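Local atomic coordinates of PmoF1 (Methylocystis sp. ATCC 49242, PDB entry 6P1E), a protein that binds copper(II) through its PCu(A)C domain and probably serves as a copper chaperone in a methane-oxidizing bacterium. Residues L10-P15 and L105-A110; A31-N36 and I77-G82; P40-A45 and P68-P73; V55-A60 and Y85-D90. One frame throughout, in Å; residues are numbered along the deposited sequence.

Contact 1: residues L10-P15 and L105-A110. With CU (copper (II) ion), chain E.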
loop_
_atom_site.group_PDB
_atom_site.type_symbol
_atom_site.label_atom_id
_atom_site.label_comp_id
_atom_site.label_asym_id
_atom_site.label_seq_id
_atom_site.Cartn_x
_atom_site.Cartn_y
_atom_site.Cartn_z
ATOM N N LEU B 10 -10.224 15.342 1.097
ATOM C CA LEU B 10 -9.458 14.184 0.651
ATOM C C LEU B 10 -8.394 13.814 1.673
ATOM O O LEU B 10 -7.871 14.673 2.383
ATOM C CB LEU B 10 -8.782 14.445 -0.700
ATOM C CG LEU B 10 -9.642 15.025 -1.824
ATOM C CD1 LEU B 10 -8.801 15.198 -3.082
ATOM C CD2 LEU B 10 -10.841 14.138 -2.095
ATOM N N LYS B 11 -8.074 12.529 1.736
ATOM C CA LYS B 11 -6.949 12.061 2.533
ATOM C C LYS B 11 -6.068 11.203 1.649
ATOM O O LYS B 11 -6.543 10.256 1.022
ATOM C CB LYS B 11 -7.414 11.270 3.757
ATOM C CG LYS B 11 -8.272 12.064 4.725
ATOM C CD LYS B 11 -8.278 11.427 6.106
ATOM C CE LYS B 11 -9.152 12.209 7.074
ATOM N NZ LYS B 11 -9.292 11.533 8.394
ATOM N N VAL B 12 -4.787 11.546 1.602
ATOM C CA VAL B 12 -3.806 10.758 0.875
ATOM C C VAL B 12 -3.032 9.974 1.915
ATOM O O VAL B 12 -2.284 10.546 2.707
ATOM C CB VAL B 12 -2.856 11.640 0.046
ATOM C CG1 VAL B 12 -1.816 10.789 -0.675
ATOM C CG2 VAL B 12 -3.648 12.481 -0.946
ATOM N N GLU B 13 -3.187 8.656 1.884
ATOM C CA GLU B 13 -2.651 7.813 2.936
ATOM C C GLU B 13 -1.503 6.964 2.416
ATOM O O GLU B 13 -1.562 6.379 1.336
ATOM C CB GLU B 13 -3.764 6.940 3.527
ATOM C CG GLU B 13 -4.888 7.770 4.142
ATOM C CD GLU B 13 -5.976 6.937 4.796
ATOM O OE1 GLU B 13 -5.803 5.711 4.910
ATOM O OE2 GLU B 13 -7.008 7.515 5.199
ATOM N N HIS B 14 -0.444 6.955 3.216
ATOM C CA HIS B 14 0.752 6.163 2.986
ATOM C C HIS B 14 1.238 6.192 1.538
ATOM O O HIS B 14 1.389 5.148 0.897
ATOM C CB HIS B 14 0.538 4.727 3.430
ATOM C CG HIS B 14 1.819 4.029 3.732
ATOM N ND1 HIS B 14 2.664 3.581 2.742
ATOM C CD2 HIS B 14 2.437 3.767 4.906
ATOM C CE1 HIS B 14 3.733 3.043 3.295
ATOM N NE2 HIS B 14 3.620 3.142 4.609
ATOM N N PRO B 15 1.485 7.397 1.011
ATOM C CA PRO B 15 2.098 7.495 -0.314
ATOM C C PRO B 15 3.462 6.824 -0.341
ATOM O O PRO B 15 4.255 6.996 0.586
ATOM C CB PRO B 15 2.224 9.003 -0.533
ATOM C CG PRO B 15 2.309 9.568 0.843
ATOM C CD PRO B 15 1.423 8.703 1.690
ATOM N N LEU B 105 0.929 16.703 -5.323
ATOM C CA LEU B 105 -0.244 16.153 -5.982
ATOM C C LEU B 105 -1.204 17.292 -6.269
ATOM O O LEU B 105 -1.431 18.146 -5.413
ATOM C CB LEU B 105 -0.917 15.083 -5.119
ATOM C CG LEU B 105 -0.020 13.958 -4.597
ATOM C CD1 LEU B 105 -0.832 12.987 -3.750
ATOM C CD2 LEU B 105 0.680 13.233 -5.734
ATOM N N VAL B 106 -1.760 17.300 -7.474
ATOM C CA VAL B 106 -2.673 18.352 -7.892
ATOM C C VAL B 106 -4.049 17.758 -8.142
ATOM O O VAL B 106 -4.229 16.933 -9.039
ATOM C CB VAL B 106 -2.179 19.067 -9.166
ATOM C CG1 VAL B 106 -3.080 20.248 -9.500
ATOM C CG2 VAL B 106 -0.735 19.528 -8.996
ATOM N N PHE B 107 -5.011 18.170 -7.324
ATOM C CA PHE B 107 -6.392 17.729 -7.460
ATOM C C PHE B 107 -7.211 18.836 -8.110
ATOM O O PHE B 107 -7.007 20.014 -7.815
ATOM C CB PHE B 107 -6.970 17.350 -6.098
ATOM C CG PHE B 107 -6.259 16.203 -5.440
ATOM C CD1 PHE B 107 -6.596 14.894 -5.745
ATOM C CD2 PHE B 107 -5.241 16.434 -4.529
ATOM C CE1 PHE B 107 -5.939 13.834 -5.143
ATOM C CE2 PHE B 107 -4.579 15.380 -3.924
ATOM C CZ PHE B 107 -4.928 14.079 -4.232
ATOM N N GLU B 108 -8.127 18.460 -8.999
ATOM C CA GLU B 108 -8.897 19.440 -9.766
ATOM C C GLU B 108 -9.635 20.436 -8.872
ATOM O O GLU B 108 -9.638 21.636 -9.147
ATOM C CB GLU B 108 -9.901 18.745 -10.689
ATOM C CG GLU B 108 -10.687 19.727 -11.562
ATOM C CD GLU B 108 -11.649 19.046 -12.517
ATOM O OE1 GLU B 108 -12.152 17.951 -12.185
ATOM O OE2 GLU B 108 -11.901 19.611 -13.603
ATOM N N LYS B 109 -10.269 19.933 -7.817
ATOM C CA LYS B 109 -11.068 20.770 -6.923
ATOM C C LYS B 109 -10.323 21.134 -5.635
ATOM O O LYS B 109 -10.322 22.291 -5.220
ATOM C CB LYS B 109 -12.379 20.062 -6.566
ATOM C CG LYS B 109 -13.219 19.632 -7.761
ATOM C CD LYS B 109 -13.725 20.821 -8.561
ATOM C CE LYS B 109 -14.578 20.370 -9.737
ATOM N NZ LYS B 109 -15.102 21.517 -10.529
ATOM N N ALA B 110 -9.689 20.146 -5.010
ATOM C CA ALA B 110 -9.082 20.337 -3.693
ATOM C C ALA B 110 -7.777 21.133 -3.742
ATOM O O ALA B 110 -7.320 21.646 -2.722
ATOM C CB ALA B 110 -8.836 18.984 -3.038
HETATM CU CU CU E . 5.261 2.582 5.670
#
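Leu10 and Val12 meet Leu105, Phe107 and Ala110 inside the apolar core of a curled, all-beta domain, consistent with the cupredoxin-like fold of PCu(A)C proteins. Strands 10-13 and 105-107 run nearly antiparallel, at 155°, but their axes stay 11.1 Å apart, so side chains alone bridge them; strand 111-120 pairs with the strands to which both belong. The chief bump is the CD1 methyl of Leu10. With CG beside the backbone N (chi1 -49°) and the chain extended beyond, it comes down over one face of the Phe107 ring, offset toward the rim, and Leu10 CD1 lies 3.7 Å from the centroid of that ring in a CH-pi contact. The same methyl settles into the hollow between ring and turn, with Leu10 CD1 3.8 Å from Ala110 CB. Val12 offers a fork. Its CG1 touches Leu105 CD1 tip to tip at 3.9 Å, and its CG2 reaches Phe107 CZ obliquely, also at 3.9 Å. Leu105 CD1 also lies 4.0 Å from Val12 CG2, so it sits against both branches. Val7 and Val113 add further packing on Phe107. Beyond Val12 the chain turns a corner at His14, whose ring stacks on Phe32 of the second subunit. A copper ion is shared there with His34 of that subunit, and His14 NE2 binds it at 2.0 Å.

Contact 2: residues A31-N36 and I77-G82. With CU (copper (II) ion), chain F.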
loop_
_atom_site.group_PDB
_atom_site.type_symbol
_atom_site.label_atom_id
_atom_site.label_comp_id
_atom_site.label_asym_id
_atom_site.label_seq_id
_atom_site.Cartn_x
_atom_site.Cartn_y
_atom_site.Cartn_z
ATOM N N ALA B 31 -0.426 4.961 -3.621
ATOM C CA ALA B 31 -1.044 5.622 -2.481
ATOM C C ALA B 31 -2.470 5.133 -2.318
ATOM O O ALA B 31 -2.997 4.439 -3.184
ATOM C CB ALA B 31 -1.022 7.132 -2.643
ATOM N N PHE B 32 -3.066 5.466 -1.180
ATOM C CA PHE B 32 -4.484 5.246 -0.958
ATOM C C PHE B 32 -5.148 6.603 -0.816
ATOM O O PHE B 32 -4.802 7.374 0.079
ATOM C CB PHE B 32 -4.707 4.384 0.282
ATOM C CG PHE B 32 -3.868 3.140 0.306
ATOM C CD1 PHE B 32 -4.362 1.949 -0.188
ATOM C CD2 PHE B 32 -2.578 3.166 0.806
ATOM C CE1 PHE B 32 -3.592 0.801 -0.170
ATOM C CE2 PHE B 32 -1.803 2.024 0.823
ATOM C CZ PHE B 32 -2.311 0.841 0.332
ATOM N N ILE B 33 -6.107 6.897 -1.687
ATOM C CA ILE B 33 -6.746 8.204 -1.671
ATOM C C ILE B 33 -8.206 8.043 -1.296
ATOM O O ILE B 33 -8.978 7.385 -1.992
ATOM C CB ILE B 33 -6.608 8.920 -3.026
ATOM C CG1 ILE B 33 -5.129 9.000 -3.421
ATOM C CG2 ILE B 33 -7.206 10.322 -2.953
ATOM C CD1 ILE B 33 -4.873 9.554 -4.811
ATOM N N HIS B 34 -8.563 8.660 -0.174
ATOM C CA HIS B 34 -9.912 8.616 0.368
ATOM C C HIS B 34 -10.603 9.939 0.090
ATOM O O HIS B 34 -10.085 10.998 0.443
ATOM C CB HIS B 34 -9.884 8.347 1.874
ATOM C CG HIS B 34 -9.317 7.013 2.248
ATOM N ND1 HIS B 34 -10.080 6.016 2.812
ATOM C CD2 HIS B 34 -8.064 6.512 2.135
ATOM C CE1 HIS B 34 -9.325 4.955 3.032
ATOM N NE2 HIS B 34 -8.097 5.232 2.632
ATOM N N ASN B 35 -11.766 9.875 -0.548
ATOM C CA ASN B 35 -12.600 11.053 -0.717
ATOM C C ASN B 35 -13.733 11.012 0.298
ATOM O O ASN B 35 -14.710 10.282 0.127
ATOM C CB ASN B 35 -13.157 11.139 -2.138
ATOM C CG ASN B 35 -13.894 12.440 -2.396
ATOM O OD1 ASN B 35 -14.128 13.228 -1.475
ATOM N ND2 ASN B 35 -14.279 12.665 -3.646
ATOM N N ASN B 36 -13.580 11.791 1.362
ATOM C CA ASN B 36 -14.550 11.823 2.448
ATOM C C ASN B 36 -15.587 12.926 2.247
ATOM O O ASN B 36 -16.382 13.213 3.147
ATOM C CB ASN B 36 -13.837 12.021 3.789
ATOM C CG ASN B 36 -12.922 10.862 4.139
ATOM O OD1 ASN B 36 -13.237 9.702 3.870
ATOM N ND2 ASN B 36 -11.778 11.173 4.739
ATOM N N ILE B 77 -9.829 5.097 -3.322
ATOM C CA ILE B 77 -9.192 4.517 -4.498
ATOM C C ILE B 77 -7.779 4.089 -4.143
ATOM O O ILE B 77 -7.031 4.840 -3.513
ATOM C CB ILE B 77 -9.142 5.506 -5.681
ATOM C CG1 ILE B 77 -10.550 5.999 -6.034
ATOM C CG2 ILE B 77 -8.477 4.858 -6.895
ATOM C CD1 ILE B 77 -11.492 4.916 -6.546
ATOM N N THR B 78 -7.420 2.883 -4.566
ATOM C CA THR B 78 -6.078 2.356 -4.362
ATOM C C THR B 78 -5.223 2.476 -5.599
ATOM O O THR B 78 -5.588 1.973 -6.664
ATOM C CB THR B 78 -6.104 0.876 -3.984
ATOM O OG1 THR B 78 -7.072 0.663 -2.960
ATOM C CG2 THR B 78 -4.734 0.407 -3.511
ATOM N N LEU B 79 -4.084 3.140 -5.452
ATOM C CA LEU B 79 -3.026 3.055 -6.443
ATOM C C LEU B 79 -2.018 2.047 -5.909
ATOM O O LEU B 79 -1.389 2.284 -4.879
ATOM C CB LEU B 79 -2.370 4.411 -6.701
ATOM C CG LEU B 79 -3.302 5.583 -7.030
ATOM C CD1 LEU B 79 -2.482 6.807 -7.429
ATOM C CD2 LEU B 79 -4.312 5.228 -8.111
ATOM N N ALA B 80 -1.880 0.918 -6.597
ATOM C CA ALA B 80 -1.020 -0.165 -6.128
ATOM C C ALA B 80 -0.469 -0.934 -7.320
ATOM O O ALA B 80 -1.019 -0.841 -8.418
ATOM C CB ALA B 80 -1.789 -1.098 -5.197
ATOM N N PRO B 81 0.627 -1.684 -7.115
ATOM C CA PRO B 81 1.192 -2.470 -8.216
ATOM C C PRO B 81 0.141 -3.332 -8.910
ATOM O O PRO B 81 -0.628 -4.021 -8.242
ATOM C CB PRO B 81 2.242 -3.337 -7.523
ATOM C CG PRO B 81 2.649 -2.557 -6.328
ATOM C CD PRO B 81 1.434 -1.791 -5.886
ATOM N N GLY B 82 0.112 -3.278 -10.237
ATOM C CA GLY B 82 -0.837 -4.049 -11.022
ATOM C C GLY B 82 -2.103 -3.278 -11.356
ATOM O O GLY B 82 -2.891 -3.709 -12.200
HETATM CU CU CU F . -6.683 3.878 2.983
#
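Copper sits against the sheet formed by strands 31-35 and 77-79, bound by His34 NE2 at 2.0 Å and by His14 of the second subunit. Glu13 belongs to the same metal site, its OE1 2.8 Å from the ion, a longer approach than that of the imidazole. Phe32, two residues before His34 and on the same face of the sheet, brings its CB to 3.4 Å from the copper. Its ring (chi1 -49°) lies beside Thr78, both side chains pointing the same way, and Phe32 CE1 meets Thr78 CG2 obliquely at 3.6 Å. Trp16 of the second subunit meets the Phe32 ring edge-to-face. One layer further out, the antiparallel backbone fixes these positions. Ala31-Leu79 and Ile33-Ile77 are hydrogen-bonded pairs flanking the non-hydrogen-bonded pair Phe32-Thr78. The straightest bond runs from Ile33 N to Ile77 O, 2.9 Å at 175°, nearly along the C=O axis. Ala31, Ile33, Ile77 and Leu79 turn to the other face, where Ile33 and Leu79 make a loose methyl contact. With imidazoles from two chains and a carboxylate close by, the site joins the subunits through metal; the negative charge of Glu13 would offset part of the charge of copper(II) and could polarise the bound rings.

Contact 3: residues P40-A45 and P68-P73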
loop_
_atom_site.group_PDB
_atom_site.type_symbol
_atom_site.label_atom_id
_atom_site.label_comp_id
_atom_site.label_asym_id
_atom_site.label_seq_id
_atom_site.Cartn_x
_atom_site.Cartn_y
_atom_site.Cartn_z
ATOM N N PRO B 40 -17.335 14.844 -6.176
ATOM C CA PRO B 40 -16.207 14.139 -6.791
ATOM C C PRO B 40 -14.983 15.030 -6.956
ATOM O O PRO B 40 -15.106 16.256 -6.947
ATOM C CB PRO B 40 -16.761 13.720 -8.154
ATOM C CG PRO B 40 -17.770 14.762 -8.472
ATOM C CD PRO B 40 -18.389 15.154 -7.158
ATOM N N ASP B 41 -13.819 14.409 -7.107
ATOM C CA ASP B 41 -12.592 15.126 -7.428
ATOM C C ASP B 41 -11.756 14.252 -8.354
ATOM O O ASP B 41 -12.165 13.145 -8.708
ATOM C CB ASP B 41 -11.812 15.482 -6.157
ATOM C CG ASP B 41 -10.970 16.743 -6.315
ATOM O OD1 ASP B 41 -10.583 17.075 -7.457
ATOM O OD2 ASP B 41 -10.693 17.406 -5.292
ATOM N N LYS B 42 -10.594 14.754 -8.755
ATOM C CA LYS B 42 -9.705 14.019 -9.646
ATOM C C LYS B 42 -8.258 14.347 -9.331
ATOM O O LYS B 42 -7.934 15.501 -9.076
ATOM C CB LYS B 42 -9.978 14.372 -11.110
ATOM C CG LYS B 42 -11.401 14.161 -11.586
ATOM C CD LYS B 42 -11.506 14.500 -13.067
ATOM C CE LYS B 42 -12.941 14.459 -13.562
ATOM N NZ LYS B 42 -13.041 14.838 -14.999
ATOM N N LEU B 43 -7.389 13.341 -9.356
ATOM C CA LEU B 43 -5.956 13.597 -9.390
ATOM C C LEU B 43 -5.588 13.839 -10.850
ATOM O O LEU B 43 -5.663 12.925 -11.671
ATOM C CB LEU B 43 -5.160 12.431 -8.802
ATOM C CG LEU B 43 -3.637 12.588 -8.847
ATOM C CD1 LEU B 43 -3.178 13.738 -7.963
ATOM C CD2 LEU B 43 -2.955 11.290 -8.441
ATOM N N VAL B 44 -5.204 15.071 -11.172
ATOM C CA VAL B 44 -4.995 15.462 -12.564
ATOM C C VAL B 44 -3.524 15.650 -12.924
ATOM O O VAL B 44 -3.154 15.559 -14.095
ATOM C CB VAL B 44 -5.753 16.767 -12.896
ATOM C CG1 VAL B 44 -7.252 16.555 -12.752
ATOM C CG2 VAL B 44 -5.279 17.916 -12.009
ATOM N N ALA B 45 -2.686 15.912 -11.929
ATOM C CA ALA B 45 -1.267 16.113 -12.187
ATOM C C ALA B 45 -0.407 15.801 -10.971
ATOM O O ALA B 45 -0.865 15.861 -9.830
ATOM C CB ALA B 45 -1.017 17.542 -12.650
ATOM N N PRO B 68 -6.478 10.694 -15.710
ATOM C CA PRO B 68 -6.543 11.099 -14.303
ATOM C C PRO B 68 -7.123 10.006 -13.414
ATOM O O PRO B 68 -7.807 9.111 -13.910
ATOM C CB PRO B 68 -7.464 12.323 -14.333
ATOM C CG PRO B 68 -8.312 12.122 -15.541
ATOM C CD PRO B 68 -7.414 11.465 -16.548
ATOM N N VAL B 69 -6.847 10.080 -12.118
ATOM C CA VAL B 69 -7.497 9.204 -11.154
ATOM C C VAL B 69 -8.804 9.853 -10.726
ATOM O O VAL B 69 -8.805 10.924 -10.118
ATOM C CB VAL B 69 -6.612 8.935 -9.920
ATOM C CG1 VAL B 69 -7.329 8.023 -8.937
ATOM C CG2 VAL B 69 -5.289 8.320 -10.342
ATOM N N LEU B 70 -9.916 9.212 -11.070
ATOM C CA LEU B 70 -11.227 9.689 -10.657
ATOM C C LEU B 70 -11.465 9.331 -9.194
ATOM O O LEU B 70 -11.163 8.220 -8.759
ATOM C CB LEU B 70 -12.316 9.096 -11.549
ATOM C CG LEU B 70 -12.126 9.322 -13.055
ATOM C CD1 LEU B 70 -13.317 8.787 -13.833
ATOM C CD2 LEU B 70 -11.897 10.794 -13.379
ATOM N N LEU B 71 -12.006 10.287 -8.446
ATOM C CA LEU B 71 -12.217 10.136 -7.010
ATOM C C LEU B 71 -13.679 10.391 -6.663
ATOM O O LEU B 71 -14.049 11.503 -6.284
ATOM C CB LEU B 71 -11.305 11.091 -6.234
ATOM C CG LEU B 71 -9.812 10.904 -6.513
ATOM C CD1 LEU B 71 -9.009 12.076 -5.976
ATOM C CD2 LEU B 71 -9.319 9.594 -5.914
ATOM N N PRO B 72 -14.525 9.360 -6.808
ATOM C CA PRO B 72 -15.947 9.516 -6.489
ATOM C C PRO B 72 -16.164 9.891 -5.028
ATOM O O PRO B 72 -15.330 9.560 -4.184
ATOM C CB PRO B 72 -16.533 8.131 -6.789
ATOM C CG PRO B 72 -15.557 7.480 -7.702
ATOM C CD PRO B 72 -14.216 8.014 -7.317
ATOM N N PRO B 73 -17.273 10.582 -4.727
ATOM C CA PRO B 73 -17.541 10.989 -3.344
ATOM C C PRO B 73 -17.731 9.791 -2.421
ATOM O O PRO B 73 -18.262 8.766 -2.850
ATOM C CB PRO B 73 -18.834 11.804 -3.457
ATOM C CG PRO B 73 -19.476 11.342 -4.716
ATOM C CD PRO B 73 -18.359 10.978 -5.642
#
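Lys42 is the outward arm of the antiparallel pair of strands 41-45 and 69-71, and its aliphatic length lies along Leu70, both side chains pointing the same way. Its CB sits 3.8 Å from Val69 O. CG, placed beside the backbone N (chi1 -56°), then starts an extended chain that slides past one Leu70 methyl: Lys42 CD is 3.7 Å from Leu70 CD2, with CG and CE scarcely farther, and NZ runs on beyond it. At its root, Lys42 N donates to Asp41 OD1 at 2.7 Å, on the anti lone pair of that oxygen. Four backbone bonds join the hydrogen-bonded pairs Asp41-Leu71 and Leu43-Val69, with Lys42-Leu70 the non-hydrogen-bonded pair between them. The two bonds of the Asp41 pair have their donors about 30° above the carbonyl plane, whereas those of the Leu43 pair lie in it. On the inner face, Leu71 CB lies 3.3 Å from Asp41 O and Leu71 CD1 lies 4.0 Å from Leu43 N, while Leu43 CB meets Val69 CB at 3.9 Å. Both Asp41 carboxylate oxygens also accept backbone N-H groups, from Lys109 and Ala110. Strand 41-47 pairs with strand 69-71 on one side and strand 100-107 on the other, where Val44 and Ala45 form a classic beta bulge opposite Val106. Leu43 and Leu71 pack on Phe107, and Val69 on Ile77 and Leu79 of strand 75-91.

Contact 4: residues V55-A60 and Y85-D90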
loop_
_atom_site.group_PDB
_atom_site.type_symbol
_atom_site.label_atom_id
_atom_site.label_comp_id
_atom_site.label_asym_id
_atom_site.label_seq_id
_atom_site.Cartn_x
_atom_site.Cartn_y
_atom_site.Cartn_z
ATOM N N VAL B 55 3.536 10.849 -15.048
ATOM C CA VAL B 55 2.386 10.530 -15.890
ATOM C C VAL B 55 1.390 9.690 -15.102
ATOM O O VAL B 55 1.726 8.615 -14.604
ATOM C CB VAL B 55 2.812 9.774 -17.168
ATOM C CG1 VAL B 55 1.594 9.355 -17.986
ATOM C CG2 VAL B 55 3.738 10.640 -18.008
ATOM N N ILE B 56 0.163 10.184 -14.993
ATOM C CA ILE B 56 -0.865 9.479 -14.248
ATOM C C ILE B 56 -1.520 8.423 -15.128
ATOM O O ILE B 56 -1.920 8.696 -16.256
ATOM C CB ILE B 56 -1.938 10.447 -13.714
ATOM C CG1 ILE B 56 -1.268 11.609 -12.971
ATOM C CG2 ILE B 56 -2.912 9.707 -12.802
ATOM C CD1 ILE B 56 -2.220 12.679 -12.500
ATOM N N HIS B 57 -1.639 7.218 -14.582
ATOM C CA HIS B 57 -2.290 6.110 -15.262
ATOM C C HIS B 57 -3.441 5.658 -14.378
ATOM O O HIS B 57 -3.325 4.679 -13.642
ATOM C CB HIS B 57 -1.300 4.967 -15.512
ATOM C CG HIS B 57 -0.201 5.316 -16.466
ATOM N ND1 HIS B 57 -0.406 5.452 -17.822
ATOM C CD2 HIS B 57 1.115 5.557 -16.257
ATOM C CE1 HIS B 57 0.738 5.761 -18.408
ATOM N NE2 HIS B 57 1.676 5.832 -17.480
ATOM N N GLY B 58 -4.559 6.376 -14.457
ATOM C CA GLY B 58 -5.617 6.237 -13.474
ATOM C C GLY B 58 -6.759 5.340 -13.904
ATOM O O GLY B 58 -7.722 5.159 -13.156
ATOM N N ASP B 59 -6.642 4.762 -15.097
ATOM C CA ASP B 59 -7.637 3.817 -15.598
ATOM C C ASP B 59 -7.078 2.407 -15.432
ATOM O O ASP B 59 -6.224 1.974 -16.204
ATOM C CB ASP B 59 -7.977 4.102 -17.064
ATOM C CG ASP B 59 -9.077 3.198 -17.601
ATOM O OD1 ASP B 59 -9.564 2.319 -16.859
ATOM O OD2 ASP B 59 -9.456 3.369 -18.778
ATOM N N ALA B 60 -7.556 1.704 -14.410
ATOM C CA ALA B 60 -7.038 0.380 -14.075
ATOM C C ALA B 60 -7.255 -0.634 -15.195
ATOM O O ALA B 60 -6.485 -1.584 -15.339
ATOM C CB ALA B 60 -7.686 -0.119 -12.791
ATOM N N TYR B 85 -1.765 3.848 -11.057
ATOM C CA TYR B 85 -0.535 4.327 -10.448
ATOM C C TYR B 85 -0.057 5.566 -11.189
ATOM O O TYR B 85 -0.624 5.934 -12.220
ATOM C CB TYR B 85 0.550 3.244 -10.474
ATOM C CG TYR B 85 1.171 3.038 -11.837
ATOM C CD1 TYR B 85 2.469 3.458 -12.102
ATOM C CD2 TYR B 85 0.459 2.428 -12.862
ATOM C CE1 TYR B 85 3.040 3.274 -13.345
ATOM C CE2 TYR B 85 1.021 2.241 -14.109
ATOM C CZ TYR B 85 2.313 2.663 -14.345
ATOM O OH TYR B 85 2.874 2.475 -15.587
ATOM N N VAL B 86 0.975 6.207 -10.653
ATOM C CA VAL B 86 1.629 7.315 -11.336
ATOM C C VAL B 86 3.033 6.886 -11.729
ATOM O O VAL B 86 3.817 6.455 -10.884
ATOM C CB VAL B 86 1.688 8.578 -10.453
ATOM C CG1 VAL B 86 2.368 9.726 -11.195
ATOM C CG2 VAL B 86 0.294 8.976 -10.008
ATOM N N ALA B 87 3.341 7.001 -13.017
ATOM C CA ALA B 87 4.672 6.692 -13.509
ATOM C C ALA B 87 5.586 7.889 -13.321
ATOM O O ALA B 87 5.251 9.001 -13.725
ATOM C CB ALA B 87 4.618 6.289 -14.977
ATOM N N LEU B 88 6.731 7.654 -12.686
ATOM C CA LEU B 88 7.758 8.676 -12.506
ATOM C C LEU B 88 8.912 8.366 -13.455
ATOM O O LEU B 88 9.606 7.368 -13.280
ATOM C CB LEU B 88 8.240 8.716 -11.055
ATOM C CG LEU B 88 7.158 8.913 -9.988
ATOM C CD1 LEU B 88 7.783 8.972 -8.604
ATOM C CD2 LEU B 88 6.337 10.166 -10.252
ATOM N N LEU B 89 9.100 9.209 -14.463
ATOM C CA LEU B 89 10.063 8.931 -15.526
ATOM C C LEU B 89 11.345 9.761 -15.367
ATOM O O LEU B 89 11.314 10.884 -14.868
ATOM C CB LEU B 89 9.411 9.196 -16.887
ATOM C CG LEU B 89 8.014 8.599 -17.092
ATOM C CD1 LEU B 89 7.443 9.024 -18.436
ATOM C CD2 LEU B 89 8.085 7.086 -16.985
ATOM N N ASP B 90 12.467 9.185 -15.792
ATOM C CA ASP B 90 13.747 9.893 -15.861
ATOM C C ASP B 90 14.256 10.427 -14.521
ATOM O O ASP B 90 14.398 11.638 -14.340
ATOM C CB ASP B 90 13.643 11.058 -16.851
ATOM C CG ASP B 90 13.230 10.608 -18.238
ATOM O OD1 ASP B 90 13.673 9.526 -18.675
ATOM O OD2 ASP B 90 12.457 11.338 -18.893
#
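Strands 55-57 and 85-90 run antiparallel at 153°, with Val55-Ala87 and His57-Tyr85 as hydrogen-bonded pairs around the non-hydrogen-bonded pair Ile56-Val86. The bond from His57 N to Tyr85 O is 2.9 Å and nearly along the C=O axis, whereas Tyr85 N approaches His57 O from 38° above the carbonyl plane. On the face of Val55, His57, Tyr85 and Ala87, two rings dominate. Tyr85 CG takes the crowded position between backbone N and carbonyl carbon (chi1 75°), which lays the phenol beside the imidazole. The planes are near parallel, yet the rings are slid apart and barely overlap, with centroids 5.1 Å from each other. His57 CD2 is 3.6 Å from Tyr85 OH and 3.8 Å from Ala87 CB, which sits at the imidazole edge, in its plane. His57 ND1 is hydrogen-bonded to Leu65 O, which ties the ring to the loop beyond strand 51-57. In this curled beta sheet strand 75-91 is shared, pairing with strand 51-57 here and with strand 27-35 through Val86 and Leu88. Ile56 and Val86 turn to the buried face, where Ile56 CG1 and Val86 CG2 are 4.3 Å apart. Farther along the ring-bearing face, the Leu89 and Val55 side chains cross obliquely, Leu89 CD1 4.1 Å from Val55 CG2.

Overall arrangement
Contacts 1 and 2 lie closest to copper and to the second subunit: their centres are about 10 Å apart, and Glu13 N lies 2.7 Å from Phe32 O, a probable hydrogen bond. Each supplies a histidine, His14 or His34, to one of two coppers shared with the other chain. Contact 3 adjoins both, with Ala45 O 2.9 Å from Val106 N of contact 1, probably hydrogen-bonded, and Leu71 O accepting Asn35 ND2 of contact 2. Contact 4 lies on the opposite side of the chain's centre from contact 1, about 15 Å between centres, and shares strand 75-91 with contact 2. Ile56 CD1 of contact 4 presses on Val44 C of contact 3 at 3.3 Å.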